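Local coordinates for protein mandelate racemase/muconate lactonizing enzyme (Polaromonas sp., PDB 2OG9) that probably catalyses racemisation of a hydroxy acid, as a mandelate racemase-like member of the enolase superfamily, at residues T16-S21 with P85-E90; L183-P188 with V212-Q217. All coordinates share one frame; numbering follows the deposited sequence.

Contact 1 (T16-S21 with P85-E90); sequences TWVRIS and PALIGE
Ile88 stands its CD1 methyl over the face of the peptide group joining Thr16 to Trp17. This is the tight part of the contact. Ile88 CD1 is 3.6 Å from Thr16 O and 3.9 Å from Trp17 N. The methyl gets there because CG1 lies beside the backbone N of Ile88 (chi1 -56°) and the chain bends again at chi2 (-59°). Val18 closes one flank of the same methyl. Val18 CG2 is 4.0 Å from Ile88 CD1, and the two side chains run alongside each other with opposite directions. Val18 CG2 also stands 4.3 Å from Leu87 CB, a looser touch. No hydrogen bond crosses the contact, so it rests on apolar packing. The loose side is the Thr16 side chain, which turns away from the loop, and the turn at Gly89. Trp17 also turns its side chain away, and its indole bonds through NE1 to Gln380. Leu87 to Glu90 form a type II turn, with Gly89 at a positive phi of 89°. The strand is irregular here too: Thr16 and Trp17 both face Glu55 in a classic beta bulge. Around the contact, Leu87 packs on Leu98 and Leu102 of helix 95-104 and on Ile54 of strand 46-56. Val18 and Ile88 both touch Val381 of strand 375-382. The loop thus ties the sheet of the N-terminal domain to the helix that follows.

Contact 2 (L183-P188 with V212-Q217); sequences LKVGQP and VDANQQ
Val185 CG2 lies over one face of the peptide group joining Asp213 to Ala214, 3.4 Å from Asp213 O. One end of the Asn215 side chain comes toward the other face. Val185 N reaches the same carbonyl from the same side as CG2, tilted 35° from its plane, in a nearly straight 2.8 Å hydrogen bond to Asp213 O. Val185 CG2 also touches Ala214 CB at 4.0 Å. The carboxylate of Asp213 is the other flat group: Asn215 N meets Asp213 OD1 on its anti side, 3.0 Å away and 33° out of the plane, in an Asx turn. Asp213 OD2 forms a salt bridge with Lys182. The aliphatic chain of Lys184 runs beside Asp213, with Lys184 CD 4.2 Å from Asp213 CB. On the opposite face Leu183 CB meets Val212 CG1 at 4.4 Å. A second bond, Asp213 N to Leu183 O at 2.9 Å, completes the parallel pairing. Past Val185 the regular pairing ends, but the chains stay close. Gly186 O rests against Gln217 CB, 3.2 Å away, in the type I' turn 214-217. The contact joins the C-terminal ends of the two strands of a beta-alpha-beta unit in a TIM barrel, where enolase superfamily members carry their active site. Lys182 and Lys184 are consistent with the family's KxK motif, and Asp213 and Glu239 with its metal-binding acids, though this structure's calcium site is at Ala254 and Phe257.

From the N terminus, the chain runs along strand 15-26, then through strands 46-56 and 61-69 and helix 73-83, before contact 1 closes this loop of 63 residues. Residues 32-43 within it are not modelled. The chain then passes through helices 95-104 and 114-133 and enters the barrel. Contact 2 closes a shorter loop of 23 residues, mostly helix 190-204, between neighbouring parallel strands. The two loops follow in series and neither nest nor cross. Contact 1 belongs to the N-terminal domain and contact 2 to the barrel. They lie on opposite sides of the chain's centre, with nearest atoms about 25 Å apart.

Contact 1 (T16-S21 with P85-E90)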
# COMPACT_ATOMS: atom_id res chain seq x y z
N THR A 16 -47.56 6.96 19.01
CA THR A 16 -48.33 6.94 20.24
C THR A 16 -48.49 5.56 20.86
O THR A 16 -48.77 5.44 22.05
CB THR A 16 -49.73 7.54 20.02
OG1 THR A 16 -50.39 6.83 18.96
CG2 THR A 16 -49.62 9.01 19.63
N TRP A 17 -48.28 4.51 20.08
CA TRP A 17 -48.45 3.15 20.58
C TRP A 17 -47.46 2.20 19.93
O TRP A 17 -47.14 2.33 18.75
CB TRP A 17 -49.88 2.68 20.27
CG TRP A 17 -50.22 1.29 20.75
CD1 TRP A 17 -50.52 0.91 22.03
CD2 TRP A 17 -50.34 0.11 19.94
NE1 TRP A 17 -50.84 -0.42 22.06
CE2 TRP A 17 -50.74 -0.94 20.80
CE3 TRP A 17 -50.16 -0.16 18.58
CZ2 TRP A 17 -50.96 -2.25 20.34
CZ3 TRP A 17 -50.38 -1.46 18.12
CH2 TRP A 17 -50.77 -2.49 19.00
N VAL A 18 -46.97 1.24 20.70
CA VAL A 18 -46.03 0.25 20.20
C VAL A 18 -46.31 -1.08 20.87
O VAL A 18 -46.51 -1.14 22.08
CB VAL A 18 -44.56 0.64 20.51
CG1 VAL A 18 -43.62 -0.43 19.98
CG2 VAL A 18 -44.22 1.98 19.89
N ARG A 19 -46.35 -2.15 20.08
CA ARG A 19 -46.58 -3.48 20.62
C ARG A 19 -45.55 -4.47 20.08
O ARG A 19 -45.32 -4.54 18.88
CB ARG A 19 -47.99 -3.99 20.28
CG ARG A 19 -48.22 -5.44 20.72
CD ARG A 19 -49.70 -5.84 20.69
NE ARG A 19 -49.88 -7.23 21.11
CZ ARG A 19 -49.62 -8.28 20.33
NH1 ARG A 19 -49.17 -8.10 19.10
NH2 ARG A 19 -49.78 -9.51 20.80
N ILE A 20 -44.94 -5.23 20.98
CA ILE A 20 -43.96 -6.22 20.57
C ILE A 20 -44.45 -7.60 20.97
O ILE A 20 -45.03 -7.78 22.04
CB ILE A 20 -42.59 -5.98 21.21
CG1 ILE A 20 -42.74 -5.81 22.72
CG2 ILE A 20 -41.92 -4.78 20.55
CD1 ILE A 20 -41.44 -5.75 23.46
N SER A 21 -44.20 -8.57 20.11
CA SER A 21 -44.63 -9.94 20.34
C SER A 21 -43.50 -10.89 20.00
O SER A 21 -42.82 -10.71 18.99
CB SER A 21 -45.82 -10.28 19.44
OG SER A 21 -46.80 -9.26 19.45
N PRO A 85 -40.35 2.19 24.92
CA PRO A 85 -40.82 3.50 25.37
C PRO A 85 -40.12 4.69 24.72
O PRO A 85 -40.68 5.78 24.63
CB PRO A 85 -40.59 3.45 26.88
CG PRO A 85 -40.77 1.99 27.20
CD PRO A 85 -40.02 1.32 26.07
N ALA A 86 -38.88 4.49 24.28
CA ALA A 86 -38.12 5.57 23.66
C ALA A 86 -38.73 6.03 22.33
O ALA A 86 -38.37 7.09 21.82
CB ALA A 86 -36.67 5.14 23.44
N LEU A 87 -39.63 5.24 21.78
CA LEU A 87 -40.26 5.59 20.50
C LEU A 87 -41.49 6.48 20.67
O LEU A 87 -41.84 7.22 19.76
CB LEU A 87 -40.67 4.32 19.74
CG LEU A 87 -39.57 3.50 19.05
CD1 LEU A 87 -40.17 2.23 18.46
CD2 LEU A 87 -38.92 4.34 17.95
N ILE A 88 -42.15 6.40 21.82
CA ILE A 88 -43.35 7.20 22.04
C ILE A 88 -43.10 8.70 21.92
O ILE A 88 -42.16 9.24 22.51
CB ILE A 88 -43.97 6.91 23.42
CG1 ILE A 88 -44.26 5.42 23.56
CG2 ILE A 88 -45.24 7.73 23.59
CD1 ILE A 88 -45.21 4.86 22.49
N GLY A 89 -43.94 9.38 21.14
CA GLY A 89 -43.81 10.81 20.97
C GLY A 89 -42.91 11.25 19.83
O GLY A 89 -42.93 12.41 19.43
N GLU A 90 -42.13 10.32 19.28
CA GLU A 90 -41.21 10.63 18.19
C GLU A 90 -41.86 10.66 16.82
O GLU A 90 -42.88 10.00 16.58
CB GLU A 90 -40.06 9.62 18.18
CG GLU A 90 -39.15 9.65 19.39
CD GLU A 90 -38.27 10.89 19.42
OE1 GLU A 90 -38.04 11.49 18.35
OE2 GLU A 90 -37.79 11.25 20.51

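Contact 2 (L183-P188 with V212-Q217)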
# COMPACT_ATOMS: atom_id res chain seq x y z
N LEU A 183 -27.96 -26.43 -3.62
CA LEU A 183 -27.70 -27.72 -2.99
C LEU A 183 -26.80 -27.58 -1.77
O LEU A 183 -25.79 -26.88 -1.81
CB LEU A 183 -27.06 -28.68 -3.98
CG LEU A 183 -27.82 -29.00 -5.27
CD1 LEU A 183 -26.95 -29.86 -6.18
CD2 LEU A 183 -29.13 -29.71 -4.95
N LYS A 184 -27.18 -28.26 -0.69
CA LYS A 184 -26.39 -28.23 0.53
C LYS A 184 -25.22 -29.20 0.37
O LYS A 184 -25.40 -30.34 -0.05
CB LYS A 184 -27.24 -28.66 1.72
CG LYS A 184 -28.36 -27.70 2.08
CD LYS A 184 -27.82 -26.41 2.69
CE LYS A 184 -28.95 -25.51 3.16
NZ LYS A 184 -29.85 -26.22 4.11
N VAL A 185 -24.02 -28.73 0.71
CA VAL A 185 -22.82 -29.55 0.63
C VAL A 185 -22.01 -29.28 1.89
O VAL A 185 -22.49 -28.63 2.81
CB VAL A 185 -21.96 -29.20 -0.61
CG1 VAL A 185 -22.74 -29.47 -1.88
CG2 VAL A 185 -21.51 -27.74 -0.55
N GLY A 186 -20.78 -29.79 1.95
CA GLY A 186 -19.96 -29.55 3.11
C GLY A 186 -19.89 -30.70 4.10
O GLY A 186 -19.69 -30.48 5.30
N GLN A 187 -20.06 -31.92 3.61
CA GLN A 187 -19.99 -33.09 4.48
C GLN A 187 -18.58 -33.68 4.39
O GLN A 187 -17.93 -33.58 3.35
CB GLN A 187 -21.03 -34.13 4.06
CG GLN A 187 -21.00 -34.49 2.59
CD GLN A 187 -22.14 -35.39 2.19
OE1 GLN A 187 -22.37 -35.64 1.00
NE2 GLN A 187 -22.88 -35.90 3.18
N PRO A 188 -18.10 -34.30 5.48
CA PRO A 188 -16.77 -34.91 5.53
C PRO A 188 -16.35 -35.67 4.27
O PRO A 188 -15.16 -35.68 3.92
CB PRO A 188 -16.86 -35.80 6.75
CG PRO A 188 -17.71 -34.98 7.67
CD PRO A 188 -18.82 -34.50 6.75
N VAL A 212 -24.30 -24.03 -4.68
CA VAL A 212 -24.08 -24.90 -3.53
C VAL A 212 -23.81 -24.06 -2.28
O VAL A 212 -23.33 -22.92 -2.37
CB VAL A 212 -22.90 -25.89 -3.76
CG1 VAL A 212 -23.19 -26.76 -4.98
CG2 VAL A 212 -21.59 -25.14 -3.93
N ASP A 213 -24.12 -24.63 -1.13
CA ASP A 213 -23.94 -23.97 0.16
C ASP A 213 -23.16 -24.93 1.06
O ASP A 213 -23.66 -26.00 1.40
CB ASP A 213 -25.32 -23.69 0.77
CG ASP A 213 -25.26 -22.79 1.98
OD1 ASP A 213 -24.17 -22.62 2.57
OD2 ASP A 213 -26.32 -22.24 2.35
N ALA A 214 -21.94 -24.54 1.44
CA ALA A 214 -21.10 -25.40 2.29
C ALA A 214 -21.28 -25.13 3.77
O ALA A 214 -20.74 -25.86 4.61
CB ALA A 214 -19.64 -25.23 1.90
N ASN A 215 -22.04 -24.09 4.09
CA ASN A 215 -22.32 -23.70 5.47
C ASN A 215 -21.11 -23.68 6.41
O ASN A 215 -21.13 -24.31 7.47
CB ASN A 215 -23.40 -24.62 6.06
CG ASN A 215 -24.67 -24.63 5.23
OD1 ASN A 215 -24.68 -25.14 4.11
ND2 ASN A 215 -25.74 -24.05 5.77
N GLN A 216 -20.07 -22.95 6.01
CA GLN A 216 -18.85 -22.81 6.81
C GLN A 216 -18.22 -24.14 7.24
O GLN A 216 -17.54 -24.19 8.25
CB GLN A 216 -19.14 -22.00 8.08
CG GLN A 216 -19.89 -20.69 7.87
CD GLN A 216 -20.09 -19.91 9.17
OE1 GLN A 216 -19.13 -19.47 9.80
NE2 GLN A 216 -21.34 -19.75 9.57
N GLN A 217 -18.44 -25.20 6.47
CA GLN A 217 -17.89 -26.50 6.85
C GLN A 217 -16.47 -26.82 6.40
O GLN A 217 -15.85 -27.74 6.93
CB GLN A 217 -18.82 -27.62 6.36
CG GLN A 217 -20.18 -27.65 7.03
CD GLN A 217 -20.09 -27.57 8.54
OE1 GLN A 217 -20.07 -26.49 9.12
NE2 GLN A 217 -20.01 -28.73 9.19